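Local atomic coordinates of Thiol:disulfide interchange protein DsbA (Neisseria meningitidis MC58, PDB entry 3HZ8), a protein that probably catalyses thiol-disulfide exchange as a periplasmic DsbA-type oxidoreductase of the thioredoxin family, introducing disulfide bonds into other proteins. Residues Y11-N16 with G162-E167; A3-G8 with D179-K184; A40-V45 with V166-W171; P44-H49 with S173-I178; G33-H38 with E62-Q67. The protein carries 1 engineered substitution. All coordinates share one frame; numbering follows the deposited sequence.

Contact 1: residues Y11-N16 with G162-E167; sequences YTVLAN and GKYKVE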
# COMPACT_ATOMS: atom_id res chain seq x y z
N TYR A 11 -6.93 5.36 -16.70
CA TYR A 11 -6.17 4.16 -16.34
C TYR A 11 -5.25 3.77 -17.47
O TYR A 11 -5.44 4.18 -18.62
CB TYR A 11 -7.09 2.99 -15.97
CG TYR A 11 -7.66 2.21 -17.16
CD1 TYR A 11 -7.09 1.00 -17.56
CD2 TYR A 11 -8.77 2.69 -17.87
CE1 TYR A 11 -7.62 0.28 -18.64
CE2 TYR A 11 -9.29 1.98 -18.94
CZ TYR A 11 -8.71 0.77 -19.33
OH TYR A 11 -9.23 0.05 -20.39
N THR A 12 -4.23 2.99 -17.12
CA THR A 12 -3.37 2.37 -18.11
C THR A 12 -3.19 0.90 -17.76
O THR A 12 -3.58 0.46 -16.67
CB THR A 12 -1.99 3.06 -18.20
OG1 THR A 12 -1.41 3.12 -16.89
CG2 THR A 12 -2.11 4.47 -18.79
N VAL A 13 -2.64 0.14 -18.71
CA VAL A 13 -2.46 -1.31 -18.52
C VAL A 13 -0.98 -1.64 -18.40
O VAL A 13 -0.17 -1.22 -19.23
CB VAL A 13 -3.08 -2.15 -19.67
CG1 VAL A 13 -3.01 -3.67 -19.35
CG2 VAL A 13 -4.53 -1.74 -19.92
N LEU A 14 -0.62 -2.39 -17.35
CA LEU A 14 0.78 -2.75 -17.13
C LEU A 14 1.29 -3.69 -18.22
O LEU A 14 0.54 -4.53 -18.73
CB LEU A 14 0.97 -3.43 -15.78
CG LEU A 14 0.77 -2.64 -14.49
CD1 LEU A 14 1.27 -3.47 -13.31
CD2 LEU A 14 1.39 -1.24 -14.52
N ALA A 15 2.58 -3.54 -18.55
CA ALA A 15 3.24 -4.41 -19.53
C ALA A 15 3.35 -5.84 -19.03
O ALA A 15 3.30 -6.80 -19.82
CB ALA A 15 4.63 -3.87 -19.88
N ASN A 16 3.51 -5.98 -17.72
CA ASN A 16 3.71 -7.25 -17.04
C ASN A 16 2.88 -7.22 -15.77
O ASN A 16 3.12 -6.38 -14.89
CB ASN A 16 5.18 -7.44 -16.70
CG ASN A 16 5.47 -8.81 -16.12
OD1 ASN A 16 4.77 -9.79 -16.40
ND2 ASN A 16 6.54 -8.89 -15.31
N GLY A 162 -3.98 -6.59 -10.53
CA GLY A 162 -2.63 -6.87 -11.01
C GLY A 162 -2.21 -6.18 -12.30
O GLY A 162 -1.04 -6.23 -12.68
N LYS A 163 -3.15 -5.54 -12.99
CA LYS A 163 -2.84 -5.06 -14.35
C LYS A 163 -3.28 -3.64 -14.72
O LYS A 163 -2.82 -3.12 -15.73
CB LYS A 163 -3.40 -6.04 -15.39
CG LYS A 163 -4.92 -6.12 -15.40
CD LYS A 163 -5.47 -7.16 -16.38
CE LYS A 163 -5.09 -6.89 -17.83
NZ LYS A 163 -5.63 -7.94 -18.79
N TYR A 164 -4.18 -3.03 -13.95
CA TYR A 164 -4.74 -1.73 -14.32
C TYR A 164 -4.27 -0.64 -13.37
O TYR A 164 -4.65 -0.62 -12.20
CB TYR A 164 -6.28 -1.78 -14.34
CG TYR A 164 -6.83 -2.80 -15.32
CD1 TYR A 164 -6.51 -2.76 -16.67
CD2 TYR A 164 -7.69 -3.80 -14.88
CE1 TYR A 164 -7.02 -3.69 -17.57
CE2 TYR A 164 -8.22 -4.74 -15.78
CZ TYR A 164 -7.87 -4.68 -17.11
OH TYR A 164 -8.36 -5.62 -18.00
N LYS A 165 -3.44 0.27 -13.88
CA LYS A 165 -2.91 1.36 -13.09
C LYS A 165 -3.88 2.53 -13.13
O LYS A 165 -4.28 2.96 -14.21
CB LYS A 165 -1.55 1.81 -13.64
CG LYS A 165 -0.92 2.99 -12.88
CD LYS A 165 0.46 3.34 -13.43
CE LYS A 165 0.97 4.60 -12.79
NZ LYS A 165 2.34 4.95 -13.23
N VAL A 166 -4.26 3.03 -11.95
CA VAL A 166 -5.10 4.21 -11.85
C VAL A 166 -4.30 5.46 -12.21
O VAL A 166 -3.21 5.66 -11.70
CB VAL A 166 -5.67 4.37 -10.43
CG1 VAL A 166 -6.54 5.62 -10.34
CG2 VAL A 166 -6.47 3.14 -10.04
N GLU A 167 -4.84 6.27 -13.12
CA GLU A 167 -4.22 7.56 -13.44
C GLU A 167 -5.08 8.62 -12.75
O GLU A 167 -6.19 8.92 -13.20
CB GLU A 167 -4.16 7.79 -14.96
CG GLU A 167 -3.47 6.66 -15.75
CD GLU A 167 -1.96 6.64 -15.57
OE1 GLU A 167 -1.39 7.72 -15.33
OE2 GLU A 167 -1.34 5.56 -15.67
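T12 and E167 are brought together by their torsions: OG1 of T12 lies between its backbone N and carbonyl carbon (chi1 53°), while the E167 chain folds back at chi2 (-73°), returning CD toward the threonine. The hydroxyl OG1 of T12 donates to OE2 of E167 over 2.7 Å, meeting the oxygen on its anti side and slightly out of the carboxylate plane. The aliphatic part of E167 also contributes, CG resting 3.7 Å from CA of Y11. Beneath these side chains run two antiparallel strands, 11-13 and 164-166, at the edge of the thioredoxin-type sheet. T12 and K165 form its hydrogen-bonded pair, with T12 N to K165 O at 2.9 Å, and L14 N extends the ladder to K163 O. K163 and Y164 together face V160, a classic beta bulge. On the face opposite T12, the Y11 and Y164 side chains run alongside each other, their rings meeting obliquely with planes at 85° and CE1 of Y11 3.8 Å from CD1 of Y164. CG2 of V13 reaches the Y164 ring edge in plane, and CG of K163 sits over the centre of one Y164 face. OH of Y164 is hydrogen-bonded to OE1 of E188.

Contact 2: residues A3-G8 with D179-K184; sequences AGLVEG and DLLADK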
# COMPACT_ATOMS: atom_id res chain seq x y z
N ALA A 3 -16.83 8.72 -21.28
CA ALA A 3 -17.44 8.35 -20.00
C ALA A 3 -16.91 7.00 -19.48
O ALA A 3 -16.62 6.09 -20.26
CB ALA A 3 -18.96 8.31 -20.11
N GLY A 4 -16.80 6.90 -18.16
CA GLY A 4 -16.28 5.69 -17.53
C GLY A 4 -14.80 5.50 -17.80
O GLY A 4 -14.03 6.46 -17.85
N LEU A 5 -14.40 4.25 -17.97
CA LEU A 5 -13.00 3.91 -18.16
C LEU A 5 -12.50 4.29 -19.54
O LEU A 5 -13.08 3.90 -20.55
CB LEU A 5 -12.81 2.41 -17.93
CG LEU A 5 -12.99 1.97 -16.47
CD1 LEU A 5 -12.99 0.47 -16.41
CD2 LEU A 5 -11.91 2.57 -15.55
N VAL A 6 -11.43 5.07 -19.59
CA VAL A 6 -10.82 5.43 -20.86
C VAL A 6 -9.32 5.15 -20.77
O VAL A 6 -8.60 5.83 -20.04
CB VAL A 6 -11.10 6.91 -21.25
CG1 VAL A 6 -10.33 7.30 -22.51
CG2 VAL A 6 -12.60 7.15 -21.44
N GLU A 7 -8.87 4.15 -21.52
CA GLU A 7 -7.47 3.78 -21.49
C GLU A 7 -6.59 4.93 -21.94
O GLU A 7 -6.84 5.56 -22.98
CB GLU A 7 -7.22 2.54 -22.33
CG GLU A 7 -5.85 1.94 -22.08
CD GLU A 7 -5.58 0.69 -22.88
OE1 GLU A 7 -6.54 0.09 -23.41
OE2 GLU A 7 -4.40 0.31 -22.96
N GLY A 8 -5.55 5.20 -21.15
CA GLY A 8 -4.64 6.31 -21.41
C GLY A 8 -5.07 7.60 -20.75
O GLY A 8 -4.29 8.57 -20.72
N ASP A 179 -13.38 1.48 -8.39
CA ASP A 179 -14.62 0.70 -8.44
C ASP A 179 -14.92 0.17 -9.83
O ASP A 179 -15.33 -0.99 -9.98
CB ASP A 179 -15.79 1.55 -7.94
CG ASP A 179 -15.70 1.87 -6.45
OD1 ASP A 179 -14.86 1.25 -5.75
OD2 ASP A 179 -16.48 2.74 -6.00
N LEU A 180 -14.75 1.01 -10.85
CA LEU A 180 -14.98 0.61 -12.24
C LEU A 180 -13.98 -0.46 -12.66
O LEU A 180 -14.36 -1.44 -13.32
CB LEU A 180 -14.91 1.81 -13.19
CG LEU A 180 -15.97 2.91 -13.07
CD1 LEU A 180 -15.61 4.06 -13.97
CD2 LEU A 180 -17.32 2.33 -13.44
N LEU A 181 -12.71 -0.27 -12.29
CA LEU A 181 -11.69 -1.27 -12.60
C LEU A 181 -11.96 -2.59 -11.90
O LEU A 181 -11.77 -3.65 -12.49
CB LEU A 181 -10.30 -0.77 -12.25
CG LEU A 181 -9.75 0.33 -13.15
CD1 LEU A 181 -8.44 0.90 -12.58
CD2 LEU A 181 -9.55 -0.17 -14.57
N ALA A 182 -12.43 -2.52 -10.66
CA ALA A 182 -12.76 -3.74 -9.91
C ALA A 182 -13.86 -4.57 -10.58
O ALA A 182 -13.78 -5.81 -10.61
CB ALA A 182 -13.14 -3.39 -8.49
N ASP A 183 -14.87 -3.89 -11.10
CA ASP A 183 -15.94 -4.54 -11.86
C ASP A 183 -15.39 -5.14 -13.16
O ASP A 183 -15.73 -6.28 -13.52
CB ASP A 183 -17.09 -3.56 -12.14
CG ASP A 183 -18.16 -4.14 -13.05
OD1 ASP A 183 -18.88 -5.06 -12.62
OD2 ASP A 183 -18.26 -3.69 -14.21
N LYS A 184 -14.52 -4.40 -13.85
CA LYS A 184 -13.90 -4.88 -15.09
C LYS A 184 -13.14 -6.19 -14.83
O LYS A 184 -13.31 -7.17 -15.57
CB LYS A 184 -12.98 -3.80 -15.69
CG LYS A 184 -12.34 -4.16 -17.03
CD LYS A 184 -11.50 -2.99 -17.53
CE LYS A 184 -10.78 -3.30 -18.84
NZ LYS A 184 -11.73 -3.45 -19.99
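L5 meets L180, L181 and K184 through apolar contacts, and these make up most of the contact. With chi1 at -69° CG of L5 lies beside the backbone N and meets L180; the two methyls branch from there to different partners. CG of L5 stands 3.8 Å from CB of L180, the two side chains passing antiparallel. Methyl CD2 of L5 touches CD2 of L181 at 3.7 Å, while CD1 packs at 3.9 Å against the aliphatic CD of K184. Because L180, L181 and K184 follow one another at i, i+1 and i+4, a single leucine is received by neighbouring turns of the helix. A contact between backbone and side chain adds to this: CA of G4 approaches CD1 of L180 at 4.0 Å.

No hydrogen bond crosses between the two segments; the N10 side chain binds V6 N and G4 O on the loop side. L5, L181 and K184 all touch Y11 as well, and L181 and K184 also touch Y164, continuing the apolar patch onto the sheet. Here an N-terminal loop leading into edge strand 11-13 packs, chiefly through one leucine, on the C-terminal helix 171-191 of a thioredoxin-type domain.

Contact 3: residues A40-V45 with V166-W171; sequences AHLEPV and VEFADW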
# COMPACT_ATOMS: atom_id res chain seq x y z
N ALA A 40 0.49 10.45 2.14
CA ALA A 40 -0.18 10.77 3.41
C ALA A 40 -1.55 11.37 3.17
O ALA A 40 -2.46 11.14 3.97
CB ALA A 40 0.67 11.72 4.27
N HIS A 41 -1.70 12.11 2.07
CA HIS A 41 -2.99 12.70 1.72
C HIS A 41 -3.94 11.68 1.12
O HIS A 41 -5.14 11.74 1.36
CB HIS A 41 -2.82 13.87 0.77
CG HIS A 41 -2.44 15.14 1.46
ND1 HIS A 41 -1.19 15.71 1.34
CD2 HIS A 41 -3.15 15.95 2.29
CE1 HIS A 41 -1.14 16.81 2.06
NE2 HIS A 41 -2.32 16.98 2.64
N LEU A 42 -3.42 10.78 0.28
CA LEU A 42 -4.26 9.72 -0.27
C LEU A 42 -4.78 8.80 0.84
O LEU A 42 -5.90 8.29 0.75
CB LEU A 42 -3.48 8.90 -1.32
CG LEU A 42 -4.15 7.63 -1.88
CD1 LEU A 42 -5.53 7.91 -2.52
CD2 LEU A 42 -3.25 6.94 -2.89
N GLU A 43 -3.95 8.58 1.87
CA GLU A 43 -4.22 7.60 2.91
C GLU A 43 -5.65 7.62 3.46
O GLU A 43 -6.34 6.60 3.37
CB GLU A 43 -3.19 7.70 4.03
CG GLU A 43 -3.43 6.73 5.19
CD GLU A 43 -3.29 5.27 4.81
OE1 GLU A 43 -2.67 4.96 3.76
OE2 GLU A 43 -3.79 4.42 5.58
N PRO A 44 -6.11 8.77 4.01
CA PRO A 44 -7.47 8.76 4.57
C PRO A 44 -8.59 8.48 3.55
O PRO A 44 -9.62 7.89 3.90
CB PRO A 44 -7.61 10.16 5.17
CG PRO A 44 -6.64 11.00 4.44
CD PRO A 44 -5.46 10.08 4.21
N VAL A 45 -8.38 8.90 2.30
CA VAL A 45 -9.36 8.69 1.24
C VAL A 45 -9.45 7.20 0.89
O VAL A 45 -10.55 6.61 0.79
CB VAL A 45 -9.02 9.54 -0.02
CG1 VAL A 45 -9.96 9.21 -1.17
CG2 VAL A 45 -9.08 11.04 0.30
N VAL A 166 -4.26 3.03 -11.95
CA VAL A 166 -5.10 4.21 -11.85
C VAL A 166 -4.30 5.46 -12.21
O VAL A 166 -3.21 5.66 -11.70
CB VAL A 166 -5.67 4.37 -10.43
CG1 VAL A 166 -6.54 5.62 -10.34
CG2 VAL A 166 -6.47 3.14 -10.04
N GLU A 167 -4.84 6.27 -13.12
CA GLU A 167 -4.22 7.56 -13.44
C GLU A 167 -5.08 8.62 -12.75
O GLU A 167 -6.19 8.92 -13.20
CB GLU A 167 -4.16 7.79 -14.96
CG GLU A 167 -3.47 6.66 -15.75
CD GLU A 167 -1.96 6.64 -15.57
OE1 GLU A 167 -1.39 7.72 -15.33
OE2 GLU A 167 -1.34 5.56 -15.67
N PHE A 168 -4.60 9.14 -11.63
CA PHE A 168 -5.40 10.01 -10.77
C PHE A 168 -5.48 11.44 -11.28
O PHE A 168 -4.45 12.03 -11.63
CB PHE A 168 -4.78 10.06 -9.36
CG PHE A 168 -4.97 8.82 -8.54
CD1 PHE A 168 -6.09 8.70 -7.72
CD2 PHE A 168 -4.00 7.82 -8.51
CE1 PHE A 168 -6.27 7.57 -6.91
CE2 PHE A 168 -4.16 6.70 -7.70
CZ PHE A 168 -5.31 6.56 -6.90
N ALA A 169 -6.70 11.98 -11.31
CA ALA A 169 -6.93 13.43 -11.47
C ALA A 169 -6.92 14.10 -10.09
O ALA A 169 -6.30 15.16 -9.90
CB ALA A 169 -8.24 13.69 -12.22
N ASP A 170 -7.60 13.47 -9.14
CA ASP A 170 -7.46 13.75 -7.71
C ASP A 170 -7.78 12.46 -6.94
O ASP A 170 -8.16 11.46 -7.55
CB ASP A 170 -8.30 14.98 -7.26
CG ASP A 170 -9.80 14.77 -7.39
OD1 ASP A 170 -10.31 13.64 -7.54
OD2 ASP A 170 -10.52 15.80 -7.30
N TRP A 171 -7.62 12.45 -5.62
CA TRP A 171 -7.78 11.17 -4.90
C TRP A 171 -9.23 10.68 -4.91
O TRP A 171 -9.50 9.49 -5.10
CB TRP A 171 -7.23 11.25 -3.47
CG TRP A 171 -5.87 11.87 -3.37
CD1 TRP A 171 -5.51 12.91 -2.57
CD2 TRP A 171 -4.69 11.47 -4.08
NE1 TRP A 171 -4.18 13.21 -2.75
CE2 TRP A 171 -3.65 12.35 -3.68
CE3 TRP A 171 -4.41 10.49 -5.05
CZ2 TRP A 171 -2.35 12.25 -4.19
CZ3 TRP A 171 -3.12 10.40 -5.56
CH2 TRP A 171 -2.11 11.27 -5.13
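The W171 indole turns one face to L42, whose CB stands 4.1 Å from the centroid of the six-membered ring and 16° off its normal, a CH-pi contact; CE1 of F168 lies at the indole edge, in plane. The F168 ring is itself sandwiched. CG1 of V166 rests over the centre of one face, CE3 of W171 lies 3.6 Å above the opposite face toward the rim, and O of D170 meets the edge. L42 and W171 cross at about a right angle. With chi1 at 173° CG of L42 is anti to its backbone N, and CD1 beyond it reaches CE3 of W171 at 3.8 Å. Flanking contacts complete the fit: CB of H41 lies 3.8 Å from NE1 of W171, and CG1 of V45 is 4.1 Å from CB of W171. P156 touches both L42 and W171. D170 occupies the N-cap of helix 171-191, its side chain capping a backbone N, and OD1 is hydrogen-bonded to OG of S173, so the indole sits on the first turn of a capped helix. With no hydrogen bond across it, the contact between helix 37-50 and the start of helix 171-191 probably rests on dispersion and CH-pi contact, with the backbone N of L42 also over the indole face.

Contact 4: residues P44-H49 with S173-I178; sequences PVLSKH and SGMNTI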
# COMPACT_ATOMS: atom_id res chain seq x y z
N PRO A 44 -6.11 8.77 4.01
CA PRO A 44 -7.47 8.76 4.57
C PRO A 44 -8.59 8.48 3.55
O PRO A 44 -9.62 7.89 3.90
CB PRO A 44 -7.61 10.16 5.17
CG PRO A 44 -6.64 11.00 4.44
CD PRO A 44 -5.46 10.08 4.21
N VAL A 45 -8.38 8.90 2.30
CA VAL A 45 -9.36 8.69 1.24
C VAL A 45 -9.45 7.20 0.89
O VAL A 45 -10.55 6.61 0.79
CB VAL A 45 -9.02 9.54 -0.02
CG1 VAL A 45 -9.96 9.21 -1.17
CG2 VAL A 45 -9.08 11.04 0.30
N LEU A 46 -8.28 6.60 0.70
CA LEU A 46 -8.20 5.21 0.27
C LEU A 46 -8.63 4.27 1.39
O LEU A 46 -9.35 3.31 1.15
CB LEU A 46 -6.79 4.87 -0.22
CG LEU A 46 -6.55 3.43 -0.71
CD1 LEU A 46 -7.48 3.00 -1.83
CD2 LEU A 46 -5.08 3.24 -1.10
N SER A 47 -8.17 4.54 2.60
CA SER A 47 -8.55 3.68 3.72
C SER A 47 -10.06 3.74 4.00
O SER A 47 -10.68 2.71 4.30
CB SER A 47 -7.72 4.01 4.97
OG SER A 47 -8.02 5.28 5.46
N LYS A 48 -10.65 4.93 3.89
CA LYS A 48 -12.10 5.05 4.02
C LYS A 48 -12.80 4.27 2.93
O LYS A 48 -13.75 3.53 3.19
CB LYS A 48 -12.57 6.49 4.00
CG LYS A 48 -14.08 6.59 4.02
CD LYS A 48 -14.52 8.00 4.21
CE LYS A 48 -16.03 8.04 4.40
NZ LYS A 48 -16.42 9.40 4.79
N HIS A 49 -12.34 4.44 1.69
CA HIS A 49 -12.99 3.78 0.58
C HIS A 49 -12.95 2.27 0.74
O HIS A 49 -13.92 1.58 0.43
CB HIS A 49 -12.37 4.20 -0.75
CG HIS A 49 -13.19 3.81 -1.93
ND1 HIS A 49 -14.48 4.28 -2.13
CD2 HIS A 49 -12.94 2.96 -2.96
CE1 HIS A 49 -14.97 3.76 -3.24
NE2 HIS A 49 -14.06 2.95 -3.75
N SER A 173 -11.86 11.25 -7.05
CA SER A 173 -12.30 10.68 -8.32
C SER A 173 -11.62 9.36 -8.63
O SER A 173 -12.19 8.47 -9.28
CB SER A 173 -12.11 11.66 -9.49
OG SER A 173 -10.75 11.99 -9.68
N GLY A 174 -10.39 9.20 -8.14
CA GLY A 174 -9.67 7.95 -8.33
C GLY A 174 -10.36 6.77 -7.67
O GLY A 174 -10.22 5.62 -8.13
N MET A 175 -11.10 7.02 -6.59
CA MET A 175 -11.84 5.94 -5.93
C MET A 175 -12.92 5.37 -6.84
O MET A 175 -13.15 4.15 -6.87
CB MET A 175 -12.44 6.40 -4.60
CG MET A 175 -11.43 6.90 -3.56
SD MET A 175 -10.12 5.72 -3.13
CE MET A 175 -8.75 6.34 -4.14
N ASN A 176 -13.59 6.25 -7.59
CA ASN A 176 -14.55 5.82 -8.61
C ASN A 176 -13.88 4.96 -9.69
O ASN A 176 -14.41 3.93 -10.10
CB ASN A 176 -15.21 7.04 -9.25
CG ASN A 176 -16.05 7.86 -8.27
OD1 ASN A 176 -16.60 7.33 -7.30
ND2 ASN A 176 -16.18 9.16 -8.55
N THR A 177 -12.71 5.40 -10.15
CA THR A 177 -11.93 4.60 -11.10
C THR A 177 -11.63 3.20 -10.53
O THR A 177 -11.79 2.19 -11.23
CB THR A 177 -10.62 5.33 -11.51
OG1 THR A 177 -10.97 6.62 -12.03
CG2 THR A 177 -9.86 4.57 -12.61
N ILE A 178 -11.22 3.13 -9.27
CA ILE A 178 -10.97 1.83 -8.63
C ILE A 178 -12.21 0.93 -8.72
O ILE A 178 -12.11 -0.23 -9.10
CB ILE A 178 -10.50 1.99 -7.16
CG1 ILE A 178 -9.08 2.59 -7.14
CG2 ILE A 178 -10.52 0.62 -6.40
CD1 ILE A 178 -8.61 3.04 -5.78
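CB of M175 sits squarely over the H49 imidazole, 3.7 Å from the centroid and only 3° off the normal, a CH-pi contact. The methionine conformation explains how one residue serves several partners. Its CG lies beside the backbone N, the chain bends again at chi2, and chi3, at 100°, is away from the usual staggered values, carrying CE to the neighbourhood of L42 and F168. The sulfur is near the histidine too, SD being 3.6 Å from CB of H49, though it views the ring obliquely. CG of H49 is anti to the backbone N, on the side of the facing helix; its NE2 is hydrogen-bonded to OD1 of D179, which probably fixes the ring's rotation. L46 crosses M175 at about a right angle, its CD1 4.0 Å from SD of M175 and 4.1 Å from CD1 of I178. V45 contributes one branch, CG1, at 3.6 Å from CG of M175. The two helical segments run in roughly the same direction, inclined at 38° with axes 10.5 Å apart. L46 touches E30 and I178 touches V28, both of strand 26-32. Two helices packed together over the central sheet, one of them with the redox-active CxxC at its start, are characteristic of the thioredoxin fold.

Contact 5: residues G33-H38 with E62-Q67; sequences GYFCPH and EHVVWQ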
# COMPACT_ATOMS: atom_id res chain seq x y z
N GLY A 33 5.23 5.32 0.09
CA GLY A 33 6.35 5.45 1.03
C GLY A 33 5.85 6.27 2.21
O GLY A 33 5.01 7.17 2.03
N TYR A 34 6.35 5.98 3.41
CA TYR A 34 5.93 6.75 4.59
C TYR A 34 6.47 8.21 4.59
O TYR A 34 5.96 9.06 5.32
CB TYR A 34 6.36 6.04 5.88
CG TYR A 34 5.51 4.85 6.25
CD1 TYR A 34 4.13 4.98 6.42
CD2 TYR A 34 6.09 3.61 6.49
CE1 TYR A 34 3.34 3.89 6.82
CE2 TYR A 34 5.31 2.51 6.88
CZ TYR A 34 3.93 2.65 7.03
OH TYR A 34 3.17 1.56 7.43
N PHE A 35 7.48 8.48 3.77
CA PHE A 35 8.08 9.83 3.65
C PHE A 35 7.30 10.73 2.70
O PHE A 35 7.68 11.88 2.49
CB PHE A 35 9.49 9.70 3.06
CG PHE A 35 9.52 8.80 1.85
CD1 PHE A 35 8.97 9.23 0.64
CD2 PHE A 35 10.06 7.51 1.92
CE1 PHE A 35 8.95 8.40 -0.48
CE2 PHE A 35 10.03 6.68 0.81
CZ PHE A 35 9.48 7.12 -0.39
N CYS A 36 6.26 10.18 2.08
CA CYS A 36 5.64 10.75 0.88
C CYS A 36 4.40 11.61 1.21
O CYS A 36 3.37 11.07 1.61
CB CYS A 36 5.33 9.57 -0.07
SG CYS A 36 4.13 9.80 -1.40
N PRO A 37 4.50 12.95 1.06
CA PRO A 37 3.32 13.76 1.39
C PRO A 37 2.05 13.43 0.62
O PRO A 37 0.97 13.42 1.22
CB PRO A 37 3.79 15.19 1.11
CG PRO A 37 5.27 15.13 1.31
CD PRO A 37 5.65 13.80 0.69
N HIS A 38 2.14 13.15 -0.67
CA HIS A 38 0.94 12.83 -1.42
C HIS A 38 0.35 11.51 -0.97
O HIS A 38 -0.88 11.32 -0.99
CB HIS A 38 1.20 12.88 -2.93
CG HIS A 38 1.23 14.27 -3.47
ND1 HIS A 38 0.58 15.32 -2.86
CD2 HIS A 38 1.80 14.79 -4.59
CE1 HIS A 38 0.77 16.43 -3.56
NE2 HIS A 38 1.50 16.13 -4.62
N GLU A 62 2.28 -2.01 -0.36
CA GLU A 62 3.71 -2.36 -0.43
C GLU A 62 4.52 -1.07 -0.41
O GLU A 62 4.21 -0.13 -1.15
CB GLU A 62 4.00 -3.12 -1.74
CG GLU A 62 3.13 -4.38 -1.99
CD GLU A 62 3.45 -5.56 -1.05
OE1 GLU A 62 4.45 -5.49 -0.30
OE2 GLU A 62 2.69 -6.56 -1.06
N HIS A 63 5.54 -1.02 0.45
CA HIS A 63 6.40 0.17 0.55
C HIS A 63 7.51 0.05 -0.48
O HIS A 63 8.15 -1.00 -0.58
CB HIS A 63 7.00 0.25 1.96
CG HIS A 63 7.55 1.60 2.33
ND1 HIS A 63 8.68 2.14 1.77
CD2 HIS A 63 7.14 2.48 3.27
CE1 HIS A 63 8.91 3.33 2.30
NE2 HIS A 63 8.00 3.55 3.23
N VAL A 64 7.73 1.11 -1.26
CA VAL A 64 8.82 1.08 -2.24
C VAL A 64 10.19 1.02 -1.55
O VAL A 64 10.34 1.46 -0.41
CB VAL A 64 8.78 2.28 -3.24
CG1 VAL A 64 7.56 2.17 -4.15
CG2 VAL A 64 8.87 3.64 -2.53
N VAL A 65 11.18 0.46 -2.25
CA VAL A 65 12.56 0.48 -1.75
C VAL A 65 13.44 0.99 -2.89
O VAL A 65 13.68 0.28 -3.87
CB VAL A 65 13.04 -0.90 -1.24
CG1 VAL A 65 14.50 -0.85 -0.78
CG2 VAL A 65 12.11 -1.40 -0.13
N TRP A 66 13.89 2.24 -2.76
CA TRP A 66 14.62 2.94 -3.82
C TRP A 66 16.10 3.14 -3.47
O TRP A 66 16.88 3.60 -4.30
CB TRP A 66 13.97 4.30 -4.08
CG TRP A 66 12.68 4.21 -4.83
CD1 TRP A 66 12.30 3.22 -5.71
CD2 TRP A 66 11.60 5.15 -4.82
NE1 TRP A 66 11.05 3.49 -6.23
CE2 TRP A 66 10.60 4.67 -5.70
CE3 TRP A 66 11.37 6.35 -4.13
CZ2 TRP A 66 9.40 5.35 -5.92
CZ3 TRP A 66 10.19 7.04 -4.37
CH2 TRP A 66 9.22 6.54 -5.26
N GLN A 67 16.46 2.80 -2.24
CA GLN A 67 17.85 2.84 -1.79
C GLN A 67 17.98 1.94 -0.57
O GLN A 67 16.98 1.63 0.08
CB GLN A 67 18.31 4.28 -1.49
CG GLN A 67 17.50 5.00 -0.39
CD GLN A 67 17.89 6.46 -0.17
OE1 GLN A 67 18.64 7.04 -0.97
NE2 GLN A 67 17.36 7.05 0.90
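G33 and H63 form the centre of this contact: CA of G33 stands over one face of the imidazole, 3.6 Å from its centroid and offset toward the rim, a CH-pi contact that a glycine makes with its main chain. Aromatic contacts surround it. CD2 of Y34 approaches CD2 of H63 at 3.6 Å, the ring planes inclined at 51°, while CE2 of F35 comes 3.8 Å from CE1 of H63 with the planes at 80°; Y34, F35 and H63 thus make an oblique cluster.

Apolar packing extends outward from F35. CZ of F35 touches CG2 of V64 at 4.1 Å and CZ3 of W66 at 4.0 Å, and the same V64 methyl lies over the centre of one face of the W66 ring.

One hydrogen bond fixes orientation: H63 ND1 donates to O of V64 over 2.8 Å in the ring plane, which holds the imidazole against rotation. OH of Y34 is hydrogen-bonded to OD1 of N92. N of Y34 lies 2.9 Å from NE2 of H63. The type I turn G33-C36 leads into helix 37-50, at whose start C36, the N-cap residue, forms the disulfide with C39. This is the beta-alpha-beta unit of the thioredoxin fold, with a CxxC site at its helix start.

Contacts 4 and 5 are buried, contact 1 partly so, and contacts 2 and 3 lie at the surface. Helix 37-50 is common to contacts 3, 4 and 5, and helix 171-191 to contacts 2, 3 and 4; contacts 3 and 4 share V45 and have centres about 7 Å apart. Only contact 1 has cross-segment hydrogen bonds that are clear, as befits paired strands, whereas contacts 2 and 3 have no hydrogen bond across them. CH-pi contacts onto ring faces mark contacts 3, 4 and 5, while contact 1 has an oblique tyrosine pair. Contact 2 meets contact 4 where D179 bonds H49. Contact 5, holding the redox cysteine C36, lies far from contact 2, their nearest atoms about 17 Å apart.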